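TRNA (adenine-N(1)-)-methyltransferase (Thermus thermophilus, PDB 2PWY) catalyses the S-adenosyl-L-methionine-dependent methylation of N1 of adenosine 58 in tRNA, and is required for growth at extreme temperatures. Local coordinates at the interface of chains A and B and the interface of chains A and C. Residues are numbered along the deposited sequence; one frame, centred on the assembly and turned at random. Chains: chain A/B/C, tRNA (adenine-N(1)-)-methyltransferase.

Contact 1: the interface of chains A and B. Residues chain A 199, 223, 244-246, 248; chain B 227, 237-240.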
# COMPACT_ATOMS: atom_id res chain seq x y z
N PRO A 199 -9.16 13.73 -7.19
CA PRO A 199 -8.61 13.51 -5.84
C PRO A 199 -9.53 12.77 -4.86
O PRO A 199 -9.03 11.98 -4.03
CB PRO A 199 -8.35 14.94 -5.33
CG PRO A 199 -8.40 15.82 -6.54
CD PRO A 199 -9.35 15.16 -7.49
N GLU A 223 -5.85 3.44 -7.90
CA GLU A 223 -4.89 4.32 -7.24
C GLU A 223 -3.50 3.85 -7.61
O GLU A 223 -3.14 2.67 -7.40
CB GLU A 223 -5.01 4.22 -5.72
CG GLU A 223 -6.36 4.48 -5.13
CD GLU A 223 -6.37 4.15 -3.66
OE1 GLU A 223 -7.24 3.35 -3.23
OE2 GLU A 223 -5.49 4.67 -2.94
N GLY A 244 1.12 9.81 0.13
CA GLY A 244 0.13 8.74 0.37
C GLY A 244 -0.95 8.66 -0.69
O GLY A 244 -1.47 7.57 -1.00
N HIS A 245 -1.29 9.81 -1.26
CA HIS A 245 -2.38 9.87 -2.22
C HIS A 245 -2.23 11.14 -3.03
O HIS A 245 -1.76 12.16 -2.51
CB HIS A 245 -3.73 9.90 -1.48
CG HIS A 245 -4.91 10.02 -2.39
ND1 HIS A 245 -5.34 8.99 -3.19
CD2 HIS A 245 -5.75 11.06 -2.61
CE1 HIS A 245 -6.40 9.39 -3.88
NE2 HIS A 245 -6.67 10.64 -3.54
N THR A 246 -2.58 11.05 -4.30
CA THR A 246 -2.72 12.24 -5.14
C THR A 246 -4.14 12.28 -5.68
O THR A 246 -4.92 13.20 -5.35
CB THR A 246 -1.67 12.26 -6.28
OG1 THR A 246 -1.73 11.02 -7.00
CG2 THR A 246 -0.27 12.43 -5.69
N PHE A 248 -7.42 9.46 -7.66
CA PHE A 248 -7.89 8.26 -8.31
C PHE A 248 -7.91 8.46 -9.81
O PHE A 248 -8.13 9.57 -10.28
CB PHE A 248 -9.31 7.96 -7.84
CG PHE A 248 -9.40 7.76 -6.36
CD1 PHE A 248 -9.16 6.51 -5.82
CD2 PHE A 248 -9.70 8.82 -5.51
CE1 PHE A 248 -9.21 6.30 -4.44
CE2 PHE A 248 -9.77 8.63 -4.12
CZ PHE A 248 -9.51 7.37 -3.59
N ARG B 227 -3.53 2.94 6.70
CA ARG B 227 -3.69 3.97 5.69
C ARG B 227 -4.85 4.86 6.10
O ARG B 227 -6.01 4.46 6.02
CB ARG B 227 -3.96 3.31 4.34
CG ARG B 227 -4.10 4.26 3.17
CD ARG B 227 -4.21 3.43 1.87
NE ARG B 227 -4.43 4.21 0.64
CZ ARG B 227 -3.56 5.06 0.10
NH1 ARG B 227 -2.38 5.30 0.69
NH2 ARG B 227 -3.87 5.69 -1.02
N HIS B 237 -10.63 11.30 0.86
CA HIS B 237 -9.51 10.67 0.16
C HIS B 237 -8.49 10.16 1.16
O HIS B 237 -8.41 10.67 2.28
CB HIS B 237 -8.83 11.67 -0.79
CG HIS B 237 -8.37 12.93 -0.12
ND1 HIS B 237 -7.18 13.01 0.57
CD2 HIS B 237 -8.93 14.16 -0.05
CE1 HIS B 237 -7.04 14.23 1.06
NE2 HIS B 237 -8.08 14.95 0.69
N PRO B 238 -7.70 9.15 0.77
CA PRO B 238 -6.57 8.79 1.61
C PRO B 238 -5.71 10.03 1.87
O PRO B 238 -5.57 10.87 0.97
CB PRO B 238 -5.82 7.77 0.76
CG PRO B 238 -6.87 7.14 -0.07
CD PRO B 238 -7.80 8.27 -0.42
N ARG B 239 -5.19 10.18 3.08
CA ARG B 239 -4.40 11.37 3.42
C ARG B 239 -3.24 11.55 2.44
O ARG B 239 -2.59 10.57 2.04
CB ARG B 239 -3.91 11.33 4.87
CG ARG B 239 -5.02 11.48 5.88
CD ARG B 239 -4.51 11.97 7.24
NE ARG B 239 -5.60 11.95 8.23
CZ ARG B 239 -6.51 12.92 8.35
NH1 ARG B 239 -6.46 13.99 7.57
NH2 ARG B 239 -7.48 12.81 9.25
N PHE B 240 -3.01 12.80 2.03
CA PHE B 240 -1.99 13.11 1.04
C PHE B 240 -0.60 12.71 1.52
O PHE B 240 0.23 12.23 0.73
CB PHE B 240 -2.04 14.60 0.65
CG PHE B 240 -3.29 15.00 -0.09
CD1 PHE B 240 -3.76 14.25 -1.17
CD2 PHE B 240 -3.99 16.15 0.27
CE1 PHE B 240 -4.91 14.63 -1.87
CE2 PHE B 240 -5.14 16.54 -0.41
CZ PHE B 240 -5.60 15.78 -1.49
O HOH W 1 -6.86 3.17 -0.64

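Contact 2: the interface of chains A and C. Residues chain A 63-66, 116; chain C 93-95, 98, 192.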
# COMPACT_ATOMS: atom_id res chain seq x y z
N ARG A 63 20.36 17.43 -16.82
CA ARG A 63 19.23 17.62 -17.71
C ARG A 63 18.03 17.06 -16.95
O ARG A 63 18.01 15.86 -16.64
CB ARG A 63 19.42 16.83 -19.01
CG ARG A 63 18.14 16.67 -19.81
CD ARG A 63 18.26 15.65 -20.90
NE ARG A 63 17.03 15.55 -21.68
CZ ARG A 63 16.99 15.20 -22.96
NH1 ARG A 63 18.12 14.93 -23.62
NH2 ARG A 63 15.83 15.14 -23.60
N PRO A 64 17.04 17.91 -16.61
CA PRO A 64 15.91 17.39 -15.80
C PRO A 64 15.10 16.40 -16.62
O PRO A 64 14.85 16.64 -17.80
CB PRO A 64 15.06 18.64 -15.51
CG PRO A 64 15.50 19.67 -16.53
CD PRO A 64 16.89 19.34 -16.94
N THR A 65 14.75 15.28 -16.00
CA THR A 65 13.78 14.38 -16.58
C THR A 65 12.41 15.07 -16.58
O THR A 65 12.21 16.07 -15.87
CB THR A 65 13.67 13.08 -15.78
OG1 THR A 65 13.16 13.37 -14.47
CG2 THR A 65 15.04 12.38 -15.67
N LEU A 66 11.46 14.53 -17.35
CA LEU A 66 10.12 15.10 -17.36
C LEU A 66 9.50 15.05 -15.95
O LEU A 66 8.84 15.99 -15.53
CB LEU A 66 9.24 14.40 -18.40
CG LEU A 66 7.80 14.88 -18.53
CD1 LEU A 66 7.72 16.40 -18.77
CD2 LEU A 66 7.06 14.13 -19.62
N ARG A 116 4.64 13.64 -25.55
CA ARG A 116 5.65 12.59 -25.79
C ARG A 116 5.03 11.35 -26.36
O ARG A 116 5.60 10.73 -27.28
CB ARG A 116 6.34 12.19 -24.50
CG ARG A 116 7.42 13.14 -24.04
CD ARG A 116 8.16 12.50 -22.89
NE ARG A 116 9.35 13.26 -22.57
CZ ARG A 116 10.23 12.93 -21.63
NH1 ARG A 116 10.04 11.84 -20.89
NH2 ARG A 116 11.29 13.71 -21.44
N ASP C 93 13.03 8.23 -18.64
CA ASP C 93 12.80 9.54 -19.24
C ASP C 93 12.88 9.48 -20.77
O ASP C 93 13.56 10.30 -21.39
CB ASP C 93 13.81 10.58 -18.67
CG ASP C 93 13.50 12.01 -19.09
OD1 ASP C 93 12.30 12.39 -19.11
OD2 ASP C 93 14.47 12.74 -19.42
N LEU C 94 12.18 8.51 -21.37
CA LEU C 94 12.27 8.31 -22.82
C LEU C 94 11.35 9.27 -23.56
O LEU C 94 10.16 9.34 -23.27
CB LEU C 94 11.95 6.85 -23.19
CG LEU C 94 12.95 5.81 -22.65
CD1 LEU C 94 12.54 4.41 -23.08
CD2 LEU C 94 14.40 6.12 -23.05
N ALA C 95 11.93 9.99 -24.51
CA ALA C 95 11.19 10.88 -25.40
C ALA C 95 11.40 10.41 -26.84
O ALA C 95 12.35 9.67 -27.13
CB ALA C 95 11.67 12.33 -25.24
N MET C 98 14.87 9.12 -29.04
CA MET C 98 15.92 8.57 -28.19
C MET C 98 16.30 7.14 -28.59
O MET C 98 15.53 6.45 -29.28
CB MET C 98 15.52 8.63 -26.73
CG MET C 98 15.61 10.04 -26.16
SD MET C 98 15.24 10.02 -24.40
CE MET C 98 15.36 11.77 -24.02
N ARG C 192 22.17 10.18 -17.88
CA ARG C 192 21.06 9.33 -18.27
C ARG C 192 21.01 8.10 -17.37
O ARG C 192 21.93 7.87 -16.57
CB ARG C 192 21.14 9.01 -19.76
CG ARG C 192 21.12 10.27 -20.64
CD ARG C 192 19.90 11.16 -20.27
NE ARG C 192 18.66 10.57 -20.77
CZ ARG C 192 17.43 11.00 -20.52
NH1 ARG C 192 17.20 12.07 -19.76
NH2 ARG C 192 16.40 10.36 -21.07
O HOH W 2 18.83 13.39 -17.70
O HOH W 3 14.43 15.33 -20.15
O HOH W 4 8.44 9.22 -21.08

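Contact 3: the interface of chains A and C. Residues chain A 47-49, 61-63; chain C 190-191, 253, 255-256.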
# COMPACT_ATOMS: atom_id res chain seq x y z
N PRO A 47 25.25 18.34 -18.14
CA PRO A 47 24.56 17.23 -17.48
C PRO A 47 25.53 16.11 -17.12
O PRO A 47 26.29 15.63 -17.97
CB PRO A 47 23.54 16.77 -18.53
CG PRO A 47 23.26 18.04 -19.32
CD PRO A 47 24.61 18.70 -19.42
N GLY A 48 25.49 15.70 -15.85
CA GLY A 48 26.36 14.64 -15.37
C GLY A 48 27.61 15.20 -14.70
O GLY A 48 28.34 14.46 -14.04
N GLY A 49 27.83 16.50 -14.88
CA GLY A 49 29.01 17.17 -14.32
C GLY A 49 28.73 17.84 -12.99
O GLY A 49 27.61 17.75 -12.46
N VAL A 61 25.05 18.93 -11.85
CA VAL A 61 24.33 19.52 -12.96
C VAL A 61 23.61 18.42 -13.75
O VAL A 61 24.19 17.37 -14.06
CB VAL A 61 25.28 20.29 -13.90
CG1 VAL A 61 24.53 20.87 -15.08
CG2 VAL A 61 26.03 21.40 -13.13
N HIS A 62 22.34 18.68 -14.06
CA HIS A 62 21.47 17.69 -14.70
C HIS A 62 20.62 18.26 -15.83
O HIS A 62 20.22 19.44 -15.79
CB HIS A 62 20.53 17.04 -13.67
CG HIS A 62 21.23 16.43 -12.51
ND1 HIS A 62 21.86 15.21 -12.57
CD2 HIS A 62 21.40 16.87 -11.24
CE1 HIS A 62 22.40 14.93 -11.40
NE2 HIS A 62 22.14 15.93 -10.57
N ARG A 63 20.36 17.43 -16.82
CA ARG A 63 19.23 17.62 -17.71
C ARG A 63 18.03 17.06 -16.95
O ARG A 63 18.01 15.86 -16.64
CB ARG A 63 19.42 16.83 -19.01
CG ARG A 63 18.14 16.67 -19.81
CD ARG A 63 18.26 15.65 -20.90
NE ARG A 63 17.03 15.55 -21.68
CZ ARG A 63 16.99 15.20 -22.96
NH1 ARG A 63 18.12 14.93 -23.62
NH2 ARG A 63 15.83 15.14 -23.60
N PRO C 190 26.22 10.50 -20.27
CA PRO C 190 26.21 11.13 -18.96
C PRO C 190 24.84 11.72 -18.61
O PRO C 190 24.16 12.29 -19.48
CB PRO C 190 27.23 12.26 -19.11
CG PRO C 190 28.17 11.75 -20.16
CD PRO C 190 27.29 11.04 -21.13
N ASP C 191 24.48 11.57 -17.34
CA ASP C 191 23.22 12.04 -16.74
C ASP C 191 21.98 11.23 -17.09
O ASP C 191 20.87 11.54 -16.63
CB ASP C 191 22.97 13.53 -16.98
CG ASP C 191 22.20 14.15 -15.84
OD1 ASP C 191 22.60 13.90 -14.69
OD2 ASP C 191 21.19 14.85 -16.10
N ARG C 253 21.80 6.68 -12.08
CA ARG C 253 22.05 7.78 -13.01
C ARG C 253 23.55 7.87 -13.31
O ARG C 253 24.35 7.98 -12.39
CB ARG C 253 21.54 9.10 -12.44
CG ARG C 253 21.45 10.26 -13.46
CD ARG C 253 20.81 11.49 -12.78
NE ARG C 253 20.12 12.39 -13.72
CZ ARG C 253 19.10 13.18 -13.38
NH1 ARG C 253 18.52 13.97 -14.29
NH2 ARG C 253 18.64 13.17 -12.13
N TRP C 255 27.01 9.33 -14.19
CA TRP C 255 27.64 10.65 -14.09
C TRP C 255 28.65 10.87 -15.23
O TRP C 255 28.91 9.96 -16.01
CB TRP C 255 28.24 10.90 -12.71
CG TRP C 255 29.37 10.01 -12.30
CD1 TRP C 255 30.57 9.85 -12.94
CD2 TRP C 255 29.44 9.22 -11.11
NE1 TRP C 255 31.37 8.97 -12.23
CE2 TRP C 255 30.70 8.57 -11.11
CE3 TRP C 255 28.56 8.98 -10.05
CZ2 TRP C 255 31.10 7.71 -10.08
CZ3 TRP C 255 28.95 8.11 -9.03
CH2 TRP C 255 30.21 7.49 -9.06
N LYS C 256 29.18 12.08 -15.32
CA LYS C 256 30.22 12.39 -16.29
C LYS C 256 31.55 12.20 -15.57
O LYS C 256 31.76 12.77 -14.51
CB LYS C 256 30.08 13.82 -16.82
O HOH W 5 18.83 13.39 -17.70
O HOH W 6 30.59 13.80 -12.40

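Contact 1: the interface of chains A and B
B:Arg227 and A:Glu223 meet in a two-fold homodimer interface, one of those that build the TrmI tetramer, a dimer of dimers. Their side chains slide past each other in opposite directions. NH2 of the B:Arg227 guanidinium forms a salt bridge with the carboxylate OE2 of A:Glu223, 2.7 Å away and met nearly along its C-O bond. NH1 and NH2 grip one atom, the backbone O of A:Gly244, end-on in the guanidinium plane. NH1 of B:Arg227 lies 3.0 Å from A:Gly244 O. NE turns to a water that also binds OE1 of A:Glu223. The chain reaches this far because CG is anti to the backbone N (chi1 -178°) and it runs extended to NE. An alanine here would probably leave A:Glu223 without its charged mate and the A:Gly244 carbonyl without these two donors. CD of B:Pro238 sits over the centre of the A:His245 imidazole face, 3.8 Å from its centroid. NE2 of A:His245 fixes the ring's rotation by an in-plane 2.8 Å bond to a lone pair of A:Pro199 O. CB of B:His237 lies on the same face, beyond the CD2-NE2 bond of A:His245. CZ of A:Phe248 meets B:Pro238 CD tip to tip. The amide N of A:Gly244 donates to B:Phe240 O. In the fold, both members of the salt bridge come from copies of strand 216-232. Strand 235-238 and the following loop of chain B pack against the A:Gly244 to A:Thr246 loop, just ahead of strand 248-254.

Contact 2: the interface of chains A and C
C:Asp93 meets A:Thr65, A:Leu66 and A:Arg116 across a two-fold interface of the homotetramer. C:Asp93 CB packs on the methyl CG2 of A:Thr65 at 3.7 Å. CG is anti to the backbone N (chi1 -172°), which carries the carboxylate across to chain A, where it lies against CA and CB of A:Thr65. OD1 accepts three hydrogen bonds, all from out of the carboxylate plane. The amide N of A:Leu66, at the start of helix 66-72, donates an almost straight bond of 2.9 Å to C:Asp93 OD1. NH1 and NH2 of A:Arg116 both grip OD1 end-on, which makes a salt bridge. The carboxylate and guanidinium planes stand 41° apart. This cluster of donors, with the helix start, would probably favour the charged carboxylate. OD2 is bonded within its own chain and, through water, to chain A. NH1 of C:Arg192 reaches the anti lone pair of C:Asp93 OD2 at 2.8 Å, and NH2 of the same guanidinium binds the backbone O of C:Asp93. C:Arg192 thus positions the aspartate from the second shell. The water links OD2 to NE of A:Arg63 and O of A:Pro64. The A:Arg116 guanidinium has CB of A:Leu66 over one face and C:Ala95 on the opposite one. Another water joins its NH1 to C:Leu94 O. Farther out, A:Arg63 and C:Met98 reach toward each other tip to tip, and the methyl CE of C:Met98 lies 3.4 Å from NH2 of A:Arg63.

Contact 3: the interface of chains A and C
A:His62 and C:Asp191 form the polar centre of this patch, part of a two-fold interface in the homotetramer. Direct hydrogen bonds come first. The imidazole ND1 of A:His62 donates to OD1 of C:Asp191 over 2.6 Å, meeting the syn lone pair of that oxygen. The oxygen lies at the ring edge, and ring and carboxylate planes are nearly coplanar, 29° apart. CG of A:His62 is anti to its carbonyl carbon (chi1 -55°), and this turn presents ND1 to the carboxylate. OD2 of C:Asp191 accepts from the amide N of A:Arg63 at 2.8 Å, from above the carboxylate plane. Both carboxylate oxygens are therefore held by consecutive residues of chain A. The backbone N of C:Lys256 donates to A:Gly48 O.

A charged group also faces a ring. The C:Arg253 guanidinium crosses A:His62 obliquely, with NH2 4.2 Å from the ring centroid in a cation-pi contact. ND1 of the histidine sits over the centre of the guanidinium. NE of C:Arg253 bonds to the backbone O of C:Asp191, which probably steadies both groups within chain C.

Apolar contact comes from A:Pro47, whose CB touches CB of C:Asp191 at 3.6 Å. The beta carbon of C:Lys256 packs beside A:Gly48; the rest of that side chain is not modelled. Water extends the polar network: one molecule joins A:Arg63 O to C:Asp191 O, and another, 2.6 Å from C:Lys256 O, also binds A:Gly48 O.

Contact 2 and contact 3 belong to the same A-C interface. Their C-alpha centres lie about 12 Å apart. They share A:Arg63, which uses its backbone in contact 3 and mainly its side chain in contact 2, and one water on A:Arg63 O serves both sites. C:Asp191 directly precedes C:Arg192. Contact 1 joins chain A to a different copy, chain B, with its C-alpha centre about 27 Å from that of contact 2 and about 33 Å from that of contact 3. Strand 248-254 serves both interfaces, through A:Phe248 and C:Arg253. Chain A thus holds two partners through separate surfaces, consistent with a dimer of dimers.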